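Succinyl-CoA ligase (ADP-forming) subunit alpha (Methanosaeta concilii, PDB 6HXI) binds coenzyme A and belongs to the succinyl-CoA ligase alpha type, its chain also carrying a region related to the C-terminal domain of citrate synthase. Local coordinates at residues L29-D32 against Y33-R37; A56-G59 against T60-I63; I158-I161 against I162-L166; L182-A185 against F186-I189. All coordinates share one frame; numbering follows the deposited sequence.

Interaction 1: L29-D32 against Y33-R37; sequences LDFD and YVCKR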
ATOM      1  N   LEU B  29     -39.516  18.704   0.728  1.00 32.72           N
ATOM      2  CA  LEU B  29     -39.154  18.894  -0.672  1.00 32.73           C
ATOM      3  C   LEU B  29     -40.153  18.238  -1.616  1.00 38.66           C
ATOM      4  O   LEU B  29     -40.498  18.825  -2.648  1.00 38.27           O
ATOM      5  CB  LEU B  29     -37.737  18.370  -0.949  1.00 32.59           C
ATOM      6  CG  LEU B  29     -36.623  19.124  -0.255  1.00 36.99           C
ATOM      7  CD1 LEU B  29     -35.305  18.360  -0.354  1.00 36.31           C
ATOM      8  CD2 LEU B  29     -36.480  20.523  -0.827  1.00 37.94           C
ATOM      9  N   ASP B  30     -40.643  17.043  -1.247  1.00 36.45           N
ATOM     10  CA  ASP B  30     -41.611  16.304  -2.049  1.00 37.30           C
ATOM     11  C   ASP B  30     -42.926  17.083  -2.177  1.00 41.92           C
ATOM     12  O   ASP B  30     -43.524  17.106  -3.250  1.00 42.79           O
ATOM     13  CB  ASP B  30     -41.841  14.903  -1.444  1.00 39.21           C
ATOM     14  CG  ASP B  30     -40.817  13.850  -1.830  1.00 51.01           C
ATOM     15  OD1 ASP B  30     -39.927  14.156  -2.651  1.00 51.12           O
ATOM     16  OD2 ASP B  30     -40.940  12.704  -1.352  1.00 59.51           O
ATOM     17  N   PHE B  31     -43.347  17.739  -1.095  1.00 38.88           N
ATOM     18  CA  PHE B  31     -44.564  18.556  -1.061  1.00 39.56           C
ATOM     19  C   PHE B  31     -44.391  19.791  -1.953  1.00 42.71           C
ATOM     20  O   PHE B  31     -45.261  20.080  -2.754  1.00 42.06           O
ATOM     21  CB  PHE B  31     -44.897  18.970   0.381  1.00 40.34           C
ATOM     22  CG  PHE B  31     -46.229  19.670   0.524  1.00 42.25           C
ATOM     23  CD1 PHE B  31     -47.421  19.010   0.225  1.00 45.04           C
ATOM     24  CD2 PHE B  31     -46.295  20.990   0.951  1.00 44.03           C
ATOM     25  CE1 PHE B  31     -48.661  19.657   0.373  1.00 45.71           C
ATOM     26  CE2 PHE B  31     -47.537  21.641   1.081  1.00 47.18           C
ATOM     27  CZ  PHE B  31     -48.706  20.965   0.802  1.00 45.39           C
ATOM     28  N   ASP B  32     -43.234  20.458  -1.859  1.00 39.63           N
ATOM     29  CA  ASP B  32     -42.907  21.614  -2.675  1.00 41.14           C
ATOM     30  C   ASP B  32     -42.979  21.228  -4.151  1.00 45.10           C
ATOM     31  O   ASP B  32     -43.591  21.940  -4.934  1.00 45.94           O
ATOM     32  CB  ASP B  32     -41.498  22.139  -2.329  1.00 42.93           C
ATOM     33  CG  ASP B  32     -41.269  22.499  -0.877  1.00 57.22           C
ATOM     34  OD1 ASP B  32     -42.256  22.872  -0.186  1.00 59.53           O
ATOM     35  OD2 ASP B  32     -40.108  22.425  -0.430  1.00 63.04           O
ATOM     36  N   TYR B  33     -42.420  20.058  -4.508  1.00 40.29           N
ATOM     37  CA  TYR B  33     -42.465  19.546  -5.867  1.00 40.43           C
ATOM     38  C   TYR B  33     -43.928  19.324  -6.390  1.00 47.52           C
ATOM     39  O   TYR B  33     -44.261  19.850  -7.454  1.00 49.41           O
ATOM     40  CB  TYR B  33     -41.618  18.270  -5.997  1.00 38.68           C
ATOM     41  CG  TYR B  33     -41.545  17.774  -7.416  1.00 37.55           C
ATOM     42  CD1 TYR B  33     -40.689  18.367  -8.337  1.00 40.25           C
ATOM     43  CD2 TYR B  33     -42.350  16.726  -7.849  1.00 38.70           C
ATOM     44  CE1 TYR B  33     -40.651  17.940  -9.668  1.00 44.49           C
ATOM     45  CE2 TYR B  33     -42.315  16.283  -9.168  1.00 41.01           C
ATOM     46  CZ  TYR B  33     -41.469  16.899 -10.076  1.00 51.39           C
ATOM     47  OH  TYR B  33     -41.427  16.456 -11.369  1.00 57.49           O
ATOM     48  N   VAL B  34     -44.772  18.559  -5.645  1.00 43.02           N
ATOM     49  CA  VAL B  34     -46.157  18.257  -6.031  1.00 44.79           C
ATOM     50  C   VAL B  34     -47.058  19.515  -6.034  1.00 52.13           C
ATOM     51  O   VAL B  34     -48.064  19.516  -6.724  1.00 54.43           O
ATOM     52  CB  VAL B  34     -46.815  17.085  -5.249  1.00 47.73           C
ATOM     53  CG1 VAL B  34     -46.114  15.759  -5.525  1.00 45.93           C
ATOM     54  CG2 VAL B  34     -46.911  17.365  -3.752  1.00 46.82           C
ATOM     55  N   CYS B  35     -46.672  20.582  -5.301  1.00 48.44           N
ATOM     56  CA  CYS B  35     -47.382  21.865  -5.248  1.00 48.52           C
ATOM     57  C   CYS B  35     -46.983  22.791  -6.378  1.00 52.40           C
ATOM     58  O   CYS B  35     -47.541  23.886  -6.503  1.00 50.93           O
ATOM     59  CB  CYS B  35     -47.177  22.532  -3.893  1.00 47.72           C
ATOM     60  SG  CYS B  35     -47.981  21.659  -2.537  1.00 50.67           S
ATOM     61  N   LYS B  36     -45.987  22.359  -7.179  1.00 50.61           N
ATOM     62  CA  LYS B  36     -45.444  23.079  -8.332  1.00 52.56           C
ATOM     63  C   LYS B  36     -44.728  24.361  -7.906  1.00 57.32           C
ATOM     64  O   LYS B  36     -44.721  25.337  -8.658  1.00 60.40           O
ATOM     65  CB  LYS B  36     -46.527  23.333  -9.422  1.00 56.99           C
ATOM     66  CG  LYS B  36     -47.214  22.069  -9.926  1.00 75.10           C
ATOM     67  CD  LYS B  36     -47.967  22.320 -11.228  1.00 91.53           C
ATOM     68  CE  LYS B  36     -47.724  21.229 -12.255  1.00105.42           C
ATOM     69  NZ  LYS B  36     -46.306  21.185 -12.735  1.00112.01           N
ATOM     70  N   ARG B  37     -44.120  24.356  -6.702  1.00 51.08           N
ATOM     71  CA  ARG B  37     -43.371  25.488  -6.166  1.00 51.10           C
ATOM     72  C   ARG B  37     -42.173  25.792  -7.045  1.00 57.52           C
ATOM     73  O   ARG B  37     -41.579  24.874  -7.629  1.00 56.19           O
ATOM     74  CB  ARG B  37     -42.885  25.217  -4.726  1.00 47.89           C
ATOM     75  CG  ARG B  37     -43.933  25.461  -3.643  1.00 57.31           C
ATOM     76  CD  ARG B  37     -43.338  25.444  -2.236  1.00 57.92           C
ATOM     77  NE  ARG B  37     -42.173  26.328  -2.120  1.00 57.86           N
ATOM     78  CZ  ARG B  37     -41.926  27.132  -1.093  1.00 60.04           C
ATOM     79  NH1 ARG B  37     -42.761  27.177  -0.058  1.00 42.36           N
ATOM     80  NH2 ARG B  37     -40.856  27.913  -1.100  1.00 44.91           N
TER

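Interaction 2: A56-G59 against T60-I63; sequences AFWG and TKEI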
ATOM      1  N   ALA B  56     -30.673  15.671  -1.608  1.00 31.48           N
ATOM      2  CA  ALA B  56     -32.049  15.192  -1.572  1.00 29.98           C
ATOM      3  C   ALA B  56     -32.636  15.274  -2.983  1.00 37.22           C
ATOM      4  O   ALA B  56     -31.995  15.812  -3.892  1.00 40.72           O
ATOM      5  CB  ALA B  56     -32.865  16.052  -0.618  1.00 29.52           C
ATOM      6  N   PHE B  57     -33.852  14.775  -3.157  1.00 31.35           N
ATOM      7  CA  PHE B  57     -34.564  14.828  -4.427  1.00 31.57           C
ATOM      8  C   PHE B  57     -35.478  16.039  -4.541  1.00 39.91           C
ATOM      9  O   PHE B  57     -36.115  16.449  -3.568  1.00 38.39           O
ATOM     10  CB  PHE B  57     -35.472  13.595  -4.580  1.00 31.38           C
ATOM     11  CG  PHE B  57     -34.812  12.331  -5.037  1.00 31.26           C
ATOM     12  CD1 PHE B  57     -34.294  12.223  -6.327  1.00 33.82           C
ATOM     13  CD2 PHE B  57     -34.710  11.238  -4.187  1.00 31.29           C
ATOM     14  CE1 PHE B  57     -33.722  11.033  -6.766  1.00 34.59           C
ATOM     15  CE2 PHE B  57     -34.134  10.048  -4.630  1.00 34.27           C
ATOM     16  CZ  PHE B  57     -33.634   9.959  -5.916  1.00 33.27           C
ATOM     17  N   TRP B  58     -35.631  16.513  -5.786  1.00 39.90           N
ATOM     18  CA  TRP B  58     -36.587  17.507  -6.266  1.00 40.91           C
ATOM     19  C   TRP B  58     -37.282  16.740  -7.400  1.00 41.76           C
ATOM     20  O   TRP B  58     -36.814  16.745  -8.529  1.00 42.01           O
ATOM     21  CB  TRP B  58     -35.874  18.762  -6.792  1.00 40.98           C
ATOM     22  CG  TRP B  58     -36.837  19.819  -7.247  1.00 43.70           C
ATOM     23  CD1 TRP B  58     -37.147  20.151  -8.534  1.00 48.30           C
ATOM     24  CD2 TRP B  58     -37.672  20.625  -6.412  1.00 43.51           C
ATOM     25  NE1 TRP B  58     -38.096  21.149  -8.550  1.00 49.38           N
ATOM     26  CE2 TRP B  58     -38.421  21.472  -7.257  1.00 49.69           C
ATOM     27  CE3 TRP B  58     -37.824  20.750  -5.025  1.00 44.49           C
ATOM     28  CZ2 TRP B  58     -39.327  22.413  -6.759  1.00 49.61           C
ATOM     29  CZ3 TRP B  58     -38.705  21.696  -4.529  1.00 46.68           C
ATOM     30  CH2 TRP B  58     -39.459  22.502  -5.388  1.00 48.66           C
ATOM     31  N   GLY B  59     -38.276  15.952  -7.043  1.00 38.34           N
ATOM     32  CA  GLY B  59     -38.959  15.061  -7.977  1.00 39.75           C
ATOM     33  C   GLY B  59     -38.092  13.833  -8.190  1.00 44.16           C
ATOM     34  O   GLY B  59     -37.957  13.004  -7.287  1.00 43.66           O
ATOM     35  N   THR B  60     -37.432  13.777  -9.350  1.00 40.55           N
ATOM     36  CA  THR B  60     -36.496  12.727  -9.745  1.00 40.28           C
ATOM     37  C   THR B  60     -35.102  13.328  -9.902  1.00 43.93           C
ATOM     38  O   THR B  60     -34.162  12.606 -10.212  1.00 43.30           O
ATOM     39  CB  THR B  60     -36.910  12.089 -11.097  1.00 55.38           C
ATOM     40  OG1 THR B  60     -36.926  13.075 -12.127  1.00 60.71           O
ATOM     41  CG2 THR B  60     -38.237  11.405 -11.042  1.00 54.96           C
ATOM     42  N   LYS B  61     -34.985  14.655  -9.743  1.00 40.13           N
ATOM     43  CA  LYS B  61     -33.736  15.398  -9.897  1.00 40.69           C
ATOM     44  C   LYS B  61     -33.117  15.610  -8.510  1.00 43.28           C
ATOM     45  O   LYS B  61     -33.800  16.054  -7.604  1.00 42.81           O
ATOM     46  CB  LYS B  61     -34.026  16.759 -10.589  1.00 43.30           C
ATOM     47  CG  LYS B  61     -32.799  17.627 -10.873  1.00 59.07           C
ATOM     48  CD  LYS B  61     -33.174  19.039 -11.327  1.00 61.13           C
ATOM     49  CE  LYS B  61     -33.175  20.038 -10.200  1.00 59.13           C
ATOM     50  NZ  LYS B  61     -33.880  21.307 -10.555  1.00 71.62           N
ATOM     51  N   GLU B  62     -31.827  15.328  -8.367  1.00 38.43           N
ATOM     52  CA  GLU B  62     -31.130  15.505  -7.111  1.00 38.59           C
ATOM     53  C   GLU B  62     -30.601  16.912  -6.937  1.00 44.74           C
ATOM     54  O   GLU B  62     -30.075  17.496  -7.879  1.00 45.81           O
ATOM     55  CB  GLU B  62     -30.039  14.467  -6.960  1.00 39.91           C
ATOM     56  CG  GLU B  62     -30.617  13.094  -6.687  1.00 48.43           C
ATOM     57  CD  GLU B  62     -29.571  12.061  -6.332  1.00 60.49           C
ATOM     58  OE1 GLU B  62     -28.574  11.941  -7.080  1.00 38.49           O
ATOM     59  OE2 GLU B  62     -29.717  11.416  -5.269  1.00 42.34           O
ATOM     60  N   ILE B  63     -30.785  17.479  -5.742  1.00 40.53           N
ATOM     61  CA  ILE B  63     -30.365  18.849  -5.430  1.00 40.41           C
ATOM     62  C   ILE B  63     -29.468  18.885  -4.199  1.00 39.14           C
ATOM     63  O   ILE B  63     -29.469  17.930  -3.432  1.00 38.22           O
ATOM     64  CB  ILE B  63     -31.566  19.861  -5.329  1.00 43.82           C
ATOM     65  CG1 ILE B  63     -32.527  19.521  -4.166  1.00 42.44           C
ATOM     66  CG2 ILE B  63     -32.310  20.001  -6.671  1.00 43.78           C
ATOM     67  CD1 ILE B  63     -33.233  20.728  -3.575  1.00 49.55           C
TER

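Interaction 3: I158-I161 against I162-L166; sequences IENI and IASKL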
ATOM      1  N   ILE B 158     -46.544  11.161   0.436  1.00 45.00           N
ATOM      2  CA  ILE B 158     -47.020  11.881  -0.757  1.00 45.09           C
ATOM      3  C   ILE B 158     -48.344  11.277  -1.249  1.00 50.34           C
ATOM      4  O   ILE B 158     -49.206  12.017  -1.747  1.00 50.84           O
ATOM      5  CB  ILE B 158     -45.901  11.997  -1.838  1.00 47.78           C
ATOM      6  CG1 ILE B 158     -44.960  13.171  -1.512  1.00 47.47           C
ATOM      7  CG2 ILE B 158     -46.431  12.155  -3.254  1.00 51.28           C
ATOM      8  CD1 ILE B 158     -45.540  14.595  -1.582  1.00 48.54           C
ATOM      9  N   GLU B 159     -48.537   9.960  -1.039  1.00 48.44           N
ATOM     10  CA  GLU B 159     -49.792   9.265  -1.380  1.00 50.69           C
ATOM     11  C   GLU B 159     -50.948   9.866  -0.569  1.00 51.50           C
ATOM     12  O   GLU B 159     -51.994  10.195  -1.125  1.00 51.84           O
ATOM     13  CB  GLU B 159     -49.666   7.745  -1.133  1.00 53.15           C
ATOM     14  CG  GLU B 159     -49.038   7.008  -2.313  1.00 74.26           C
ATOM     15  CD  GLU B 159     -48.326   5.694  -2.032  1.00107.85           C
ATOM     16  OE1 GLU B 159     -48.223   4.872  -2.972  1.00106.45           O
ATOM     17  OE2 GLU B 159     -47.840   5.498  -0.894  1.00107.03           O
ATOM     18  N   ASN B 160     -50.726  10.057   0.736  1.00 46.99           N
ATOM     19  CA  ASN B 160     -51.687  10.683   1.640  1.00 46.33           C
ATOM     20  C   ASN B 160     -51.936  12.141   1.243  1.00 48.84           C
ATOM     21  O   ASN B 160     -53.090  12.562   1.244  1.00 48.70           O
ATOM     22  CB  ASN B 160     -51.229  10.569   3.098  1.00 44.15           C
ATOM     23  CG  ASN B 160     -52.204  11.171   4.068  1.00 54.89           C
ATOM     24  OD1 ASN B 160     -53.333  10.705   4.256  1.00 48.80           O
ATOM     25  ND2 ASN B 160     -51.823  12.283   4.631  1.00 47.71           N
ATOM     26  N   ILE B 161     -50.880  12.897   0.857  1.00 44.20           N
ATOM     27  CA  ILE B 161     -51.028  14.291   0.401  1.00 43.69           C
ATOM     28  C   ILE B 161     -51.937  14.355  -0.822  1.00 49.93           C
ATOM     29  O   ILE B 161     -52.845  15.194  -0.865  1.00 50.15           O
ATOM     30  CB  ILE B 161     -49.653  14.990   0.196  1.00 45.08           C
ATOM     31  CG1 ILE B 161     -49.108  15.469   1.532  1.00 44.33           C
ATOM     32  CG2 ILE B 161     -49.692  16.148  -0.832  1.00 45.38           C
ATOM     33  CD1 ILE B 161     -47.776  15.055   1.702  1.00 57.32           C
ATOM     34  N   ILE B 162     -51.725  13.425  -1.784  1.00 47.67           N
ATOM     35  CA  ILE B 162     -52.524  13.312  -3.008  1.00 47.96           C
ATOM     36  C   ILE B 162     -53.960  12.896  -2.676  1.00 53.72           C
ATOM     37  O   ILE B 162     -54.900  13.584  -3.093  1.00 54.57           O
ATOM     38  CB  ILE B 162     -51.835  12.392  -4.055  1.00 50.31           C
ATOM     39  CG1 ILE B 162     -50.546  13.055  -4.595  1.00 49.56           C
ATOM     40  CG2 ILE B 162     -52.792  12.060  -5.187  1.00 52.51           C
ATOM     41  CD1 ILE B 162     -49.502  12.092  -5.190  1.00 60.80           C
ATOM     42  N   ALA B 163     -54.130  11.811  -1.888  1.00 51.05           N
ATOM     43  CA  ALA B 163     -55.463  11.295  -1.492  1.00 52.47           C
ATOM     44  C   ALA B 163     -56.305  12.319  -0.733  1.00 55.28           C
ATOM     45  O   ALA B 163     -57.530  12.309  -0.849  1.00 56.58           O
ATOM     46  CB  ALA B 163     -55.315  10.028  -0.658  1.00 52.94           C
ATOM     47  N   SER B 164     -55.655  13.188   0.057  1.00 50.39           N
ATOM     48  CA  SER B 164     -56.347  14.231   0.813  1.00 50.14           C
ATOM     49  C   SER B 164     -56.384  15.576   0.069  1.00 53.81           C
ATOM     50  O   SER B 164     -56.862  16.565   0.628  1.00 52.77           O
ATOM     51  CB  SER B 164     -55.760  14.366   2.213  1.00 50.28           C
ATOM     52  OG  SER B 164     -56.190  13.278   3.016  1.00 53.83           O
ATOM     53  N   LYS B 165     -55.905  15.601  -1.204  1.00 49.98           N
ATOM     54  CA  LYS B 165     -55.894  16.784  -2.071  1.00 50.42           C
ATOM     55  C   LYS B 165     -55.266  18.028  -1.392  1.00 52.40           C
ATOM     56  O   LYS B 165     -55.781  19.145  -1.496  1.00 53.88           O
ATOM     57  CB  LYS B 165     -57.312  17.082  -2.630  1.00 55.18           C
ATOM     58  CG  LYS B 165     -57.925  15.967  -3.479  1.00 65.65           C
ATOM     59  CD  LYS B 165     -59.256  16.393  -4.119  1.00 73.75           C
ATOM     60  CE  LYS B 165     -60.453  16.096  -3.244  1.00 92.68           C
ATOM     61  NZ  LYS B 165     -61.719  16.625  -3.825  1.00108.72           N
ATOM     62  N   LEU B 166     -54.154  17.814  -0.705  1.00 46.21           N
ATOM     63  CA  LEU B 166     -53.421  18.841   0.027  1.00 44.28           C
ATOM     64  C   LEU B 166     -52.448  19.666  -0.822  1.00 47.94           C
ATOM     65  O   LEU B 166     -51.854  20.607  -0.309  1.00 47.68           O
ATOM     66  CB  LEU B 166     -52.701  18.213   1.244  1.00 41.85           C
ATOM     67  CG  LEU B 166     -53.637  17.631   2.333  1.00 44.38           C
ATOM     68  CD1 LEU B 166     -52.870  16.774   3.301  1.00 42.91           C
ATOM     69  CD2 LEU B 166     -54.425  18.742   3.066  1.00 43.89           C
TER
HETATM   70  O   HOH W   1     -55.028  12.583   5.577  1.00 54.54           O

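Interaction 4: L182-A185 against F186-I189; sequences LNEA and FNII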
ATOM      1  N   LEU B 182     -54.596  15.668  13.396  1.00 41.64           N
ATOM      2  CA  LEU B 182     -54.502  16.738  12.388  1.00 41.39           C
ATOM      3  C   LEU B 182     -54.492  16.067  10.996  1.00 42.68           C
ATOM      4  O   LEU B 182     -55.143  16.554  10.077  1.00 41.95           O
ATOM      5  CB  LEU B 182     -53.225  17.598  12.612  1.00 40.29           C
ATOM      6  CG  LEU B 182     -52.832  18.638  11.548  1.00 44.43           C
ATOM      7  CD1 LEU B 182     -53.629  19.905  11.701  1.00 45.77           C
ATOM      8  CD2 LEU B 182     -51.362  18.986  11.661  1.00 43.84           C
ATOM      9  N   ASN B 183     -53.826  14.918  10.886  1.00 40.24           N
ATOM     10  CA  ASN B 183     -53.750  14.191   9.622  1.00 40.81           C
ATOM     11  C   ASN B 183     -55.049  13.490   9.294  1.00 45.80           C
ATOM     12  O   ASN B 183     -55.464  13.490   8.138  1.00 44.88           O
ATOM     13  CB  ASN B 183     -52.551  13.249   9.568  1.00 36.84           C
ATOM     14  CG  ASN B 183     -52.169  12.849   8.168  1.00 54.38           C
ATOM     15  OD1 ASN B 183     -52.527  13.512   7.188  1.00 46.61           O
ATOM     16  ND2 ASN B 183     -51.418  11.761   8.043  1.00 39.74           N
ATOM     17  N   GLU B 184     -55.709  12.916  10.306  1.00 45.37           N
ATOM     18  CA  GLU B 184     -57.028  12.303  10.147  1.00 45.79           C
ATOM     19  C   GLU B 184     -58.033  13.412   9.762  1.00 51.11           C
ATOM     20  O   GLU B 184     -58.847  13.204   8.860  1.00 52.96           O
ATOM     21  CB  GLU B 184     -57.470  11.574  11.432  1.00 46.98           C
ATOM     22  CG  GLU B 184     -58.626  10.603  11.226  1.00 51.72           C
ATOM     23  CD  GLU B 184     -58.328   9.422  10.317  1.00 65.16           C
ATOM     24  OE1 GLU B 184     -59.180   9.104   9.457  1.00 57.04           O
ATOM     25  OE2 GLU B 184     -57.226   8.842  10.434  1.00 62.41           O
ATOM     26  N   ALA B 185     -57.933  14.593  10.407  1.00 47.83           N
ATOM     27  CA  ALA B 185     -58.808  15.745  10.117  1.00 50.14           C
ATOM     28  C   ALA B 185     -58.638  16.228   8.679  1.00 52.30           C
ATOM     29  O   ALA B 185     -59.626  16.536   8.048  1.00 51.90           O
ATOM     30  CB  ALA B 185     -58.541  16.883  11.086  1.00 50.99           C
ATOM     31  N   PHE B 186     -57.403  16.249   8.151  1.00 48.70           N
ATOM     32  CA  PHE B 186     -57.137  16.618   6.753  1.00 49.82           C
ATOM     33  C   PHE B 186     -57.933  15.708   5.793  1.00 55.88           C
ATOM     34  O   PHE B 186     -58.570  16.206   4.852  1.00 56.61           O
ATOM     35  CB  PHE B 186     -55.623  16.580   6.451  1.00 50.15           C
ATOM     36  CG  PHE B 186     -54.818  17.729   7.032  1.00 50.95           C
ATOM     37  CD1 PHE B 186     -55.451  18.879   7.515  1.00 54.87           C
ATOM     38  CD2 PHE B 186     -53.435  17.669   7.091  1.00 51.25           C
ATOM     39  CE1 PHE B 186     -54.710  19.933   8.065  1.00 54.14           C
ATOM     40  CE2 PHE B 186     -52.695  18.731   7.630  1.00 53.57           C
ATOM     41  CZ  PHE B 186     -53.340  19.862   8.090  1.00 52.58           C
ATOM     42  N   ASN B 187     -57.966  14.392   6.102  1.00 51.73           N
ATOM     43  CA  ASN B 187     -58.717  13.382   5.359  1.00 52.50           C
ATOM     44  C   ASN B 187     -60.227  13.616   5.493  1.00 59.52           C
ATOM     45  O   ASN B 187     -60.929  13.599   4.479  1.00 61.79           O
ATOM     46  CB  ASN B 187     -58.336  11.976   5.817  1.00 51.03           C
ATOM     47  CG  ASN B 187     -59.165  10.864   5.217  1.00 69.62           C
ATOM     48  OD1 ASN B 187     -59.993  10.252   5.895  1.00 64.56           O
ATOM     49  ND2 ASN B 187     -58.952  10.572   3.941  1.00 66.53           N
ATOM     50  N   ILE B 188     -60.724  13.814   6.737  1.00 55.21           N
ATOM     51  CA  ILE B 188     -62.137  14.055   7.040  1.00 55.83           C
ATOM     52  C   ILE B 188     -62.634  15.258   6.224  1.00 60.61           C
ATOM     53  O   ILE B 188     -63.576  15.117   5.442  1.00 63.61           O
ATOM     54  CB  ILE B 188     -62.360  14.261   8.581  1.00 58.60           C
ATOM     55  CG1 ILE B 188     -61.995  13.003   9.445  1.00 57.80           C
ATOM     56  CG2 ILE B 188     -63.776  14.758   8.900  1.00 61.32           C
ATOM     57  CD1 ILE B 188     -62.881  11.773   9.346  1.00 68.81           C
ATOM     58  N   ILE B 189     -61.965  16.421   6.382  1.00 54.21           N
ATOM     59  CA  ILE B 189     -62.282  17.721   5.763  1.00 53.52           C
ATOM     60  C   ILE B 189     -62.253  17.677   4.212  1.00 56.78           C
ATOM     61  O   ILE B 189     -63.167  18.223   3.584  1.00 59.10           O
ATOM     62  CB  ILE B 189     -61.373  18.831   6.376  1.00 54.08           C
ATOM     63  CG1 ILE B 189     -61.804  19.118   7.839  1.00 53.83           C
ATOM     64  CG2 ILE B 189     -61.361  20.108   5.536  1.00 55.25           C
ATOM     65  CD1 ILE B 189     -60.724  19.635   8.763  1.00 56.63           C
TER

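Interaction 1: L29-D32 against Y33-R37
F31 and C35 meet one turn apart in a sulfur-aromatic contact at the buried C-terminal end of helix 22-34, the helix of the beta-alpha-beta unit whose strands are 15-18 and 42-46. With its CG trans to the backbone N (chi1 -173°), F31 lays its ring beneath the next turn, and the sulfur comes down over the ring centre: C35 SG is 3.5 Å from the ring centroid of F31, close to the ring normal. V34 CG2, on the residue before C35, approaches CD1 of F31 obliquely at 4.3 Å.

The helix closes in a Schellman motif. K36 takes positive phi, R37 N returns to D32 O at 3.0 Å, and K36 N reaches Y33 O at 3.1 Å. The reversal brings the aliphatic part of R37 back alongside D32, the two side chains pointing the same way, with R37 CD 3.5 Å from D32 OD1. From there the charges face each other loosely: D32 OD1 and R37 NE are 4.0 Å apart, the oxygen lies off the plane of the guanidinium, and the pairing is one of charge without a directed hydrogen bond.

The directed bonds of both groups go elsewhere. R37 donates to the backbone oxygens of T13, S39 and A148, while D32 OD2 is paired with S41 OG. The chemistry thus implies a division of labour: three carbonyls fix the guanidinium, the carboxylate probably adds a loose, undirected charge attraction to the buried guanidinium, and the sulfur fills one face of the aromatic ring.

Interaction 2: A56-G59 against T60-I63
F57 lays its ring beside the aliphatic part of E62, its non-hydrogen-bonded partner in a tight antiparallel hairpin, with F57 CE1 3.7 Å from E62 CG. Further out, E62 OE2 hangs over one face of the ring near the rim, the carboxylate turned 34° from the ring plane. That carboxylate is gripped at both oxygens: OE2 by K55 and OE1 by T353 of the second subunit.

On the other face of the sheet, W58 CB touches I63 CG2 at 3.8 Å. CG of W58 is trans to the backbone N (chi1 -178°), which turns the indole away from strand 61-63 and toward helix 22-34. K61 NZ approaches CD1 of W58 obliquely at 4.0 Å.

A type II' turn from W58 to K61 joins the strands, with G59 supplying its positive phi. W58 N bonds to K61 O at 2.6 Å and K61 N to W58 O at 3.0 Å; A56 and I63 form the next hydrogen-bonded pair.

The hairpin forms one edge of the seven-stranded mixed sheet. Helix 22-34 packs against A56 and W58, Y33 meeting the indole edge-to-face, while strand 61-68 lies between 52-58 and the parallel strand 42-46.

Interaction 3: I158-I161 against I162-L166
Rotation about CA-CB sets N160 and S164 facing one water: the amide of N160 leaves with CG trans to N (chi1 -179°), whereas S164 keeps OG on the side of its own N (chi1 -75°). The two polar ends do not touch, N160 OD1 and S164 OG being 4.0 Å apart. Instead the water bridges them, lying 2.9 Å from N160 OD1 and equally far from S164 OG. The amide nitrogen of N160 has its own acceptors, A155 O and N183 OD1, so the amide is held from both ends.

Along another side of the helix the contact is apolar. I162 extends its chain back over the previous turn until its CD1 lies 3.6 Å from I158 CG2, one isoleucine slanting across the other. Beyond the last turn, L166 comes back under I161 at about a right angle, its CB 4.2 Å from I161 CG2.

That return is made by a Schellman motif, a common way of ending an alpha-helix. K165 is its C-prime residue with positive phi; L166 N bonds to I161 O at 2.9 Å in a nearly straight bond (170°), and K165 N bonds to I162 O, also at 2.9 Å. The lysine itself reaches E330.

Polar and apolar work are thereby parted. The motif occupies carbonyls that a helix end would otherwise leave without donors and folds L166 inward, while the water and the doubly bound amide nitrogen probably limit together how N160 can turn beside the citrate lyase chain, whose I342 packs on it.

Interaction 4: L182-A185 against F186-I189
F186 folds its ring back over the preceding turn: the carbonyl oxygen of L182 sits 3.3 Å above one face, displaced toward the rim, while L182 CD1 reaches CZ of F186 at 3.6 Å. CG of F186 lies trans to the carbonyl carbon (chi1 -74°), which aims the ring toward the start of the helix. The same L182 O also accepts the backbone N-H of F186.

N187 comes next, its own N giving only a weak bond to N183 O at 3.3 Å. Its amide runs alongside the carboxylate of E184, the planes 73° apart and N187 OD1 3.8 Å from E184 OE1; the carboxylate's strong partner is R376 of the citrate lyase chain.

Helix 179-192 is the crossover helix of the beta-alpha-beta unit between strands 172-176 and 196-201, within the CoA-ligase family region, and it starts at G179 of the coenzyme A pocket. F174 of the first strand packs on L182, A185 and I189.

I188 bonds through its N to E184 O at 2.9 Å and sets CG1 3.2 Å from that oxygen. At I189, N bonds to A185 O, and CD1 comes within 4.2 Å of A185 CB.

Three of the four sites form a row of touching neighbours, interactions 2, 1 and 3, and interaction 4 extends it from interaction 3. Successive centres lie about 11, 12 and 11 Å apart, and interactions 2 and 4 about 28 Å. Along the chain they come in the order 1, 2, 3, 4, none nested in another. Interaction 1 lies on helix 22-34 and interaction 2 at the edge of the seven-stranded sheet; interaction 4 belongs to the helix between strands 172-176 and 196-201 of the six-stranded sheet. Helix 158-163 and its terminal turn, which hold interaction 3, thus touch both helix 22-34 and helix 179-192, so the units built on the two sheets meet through them.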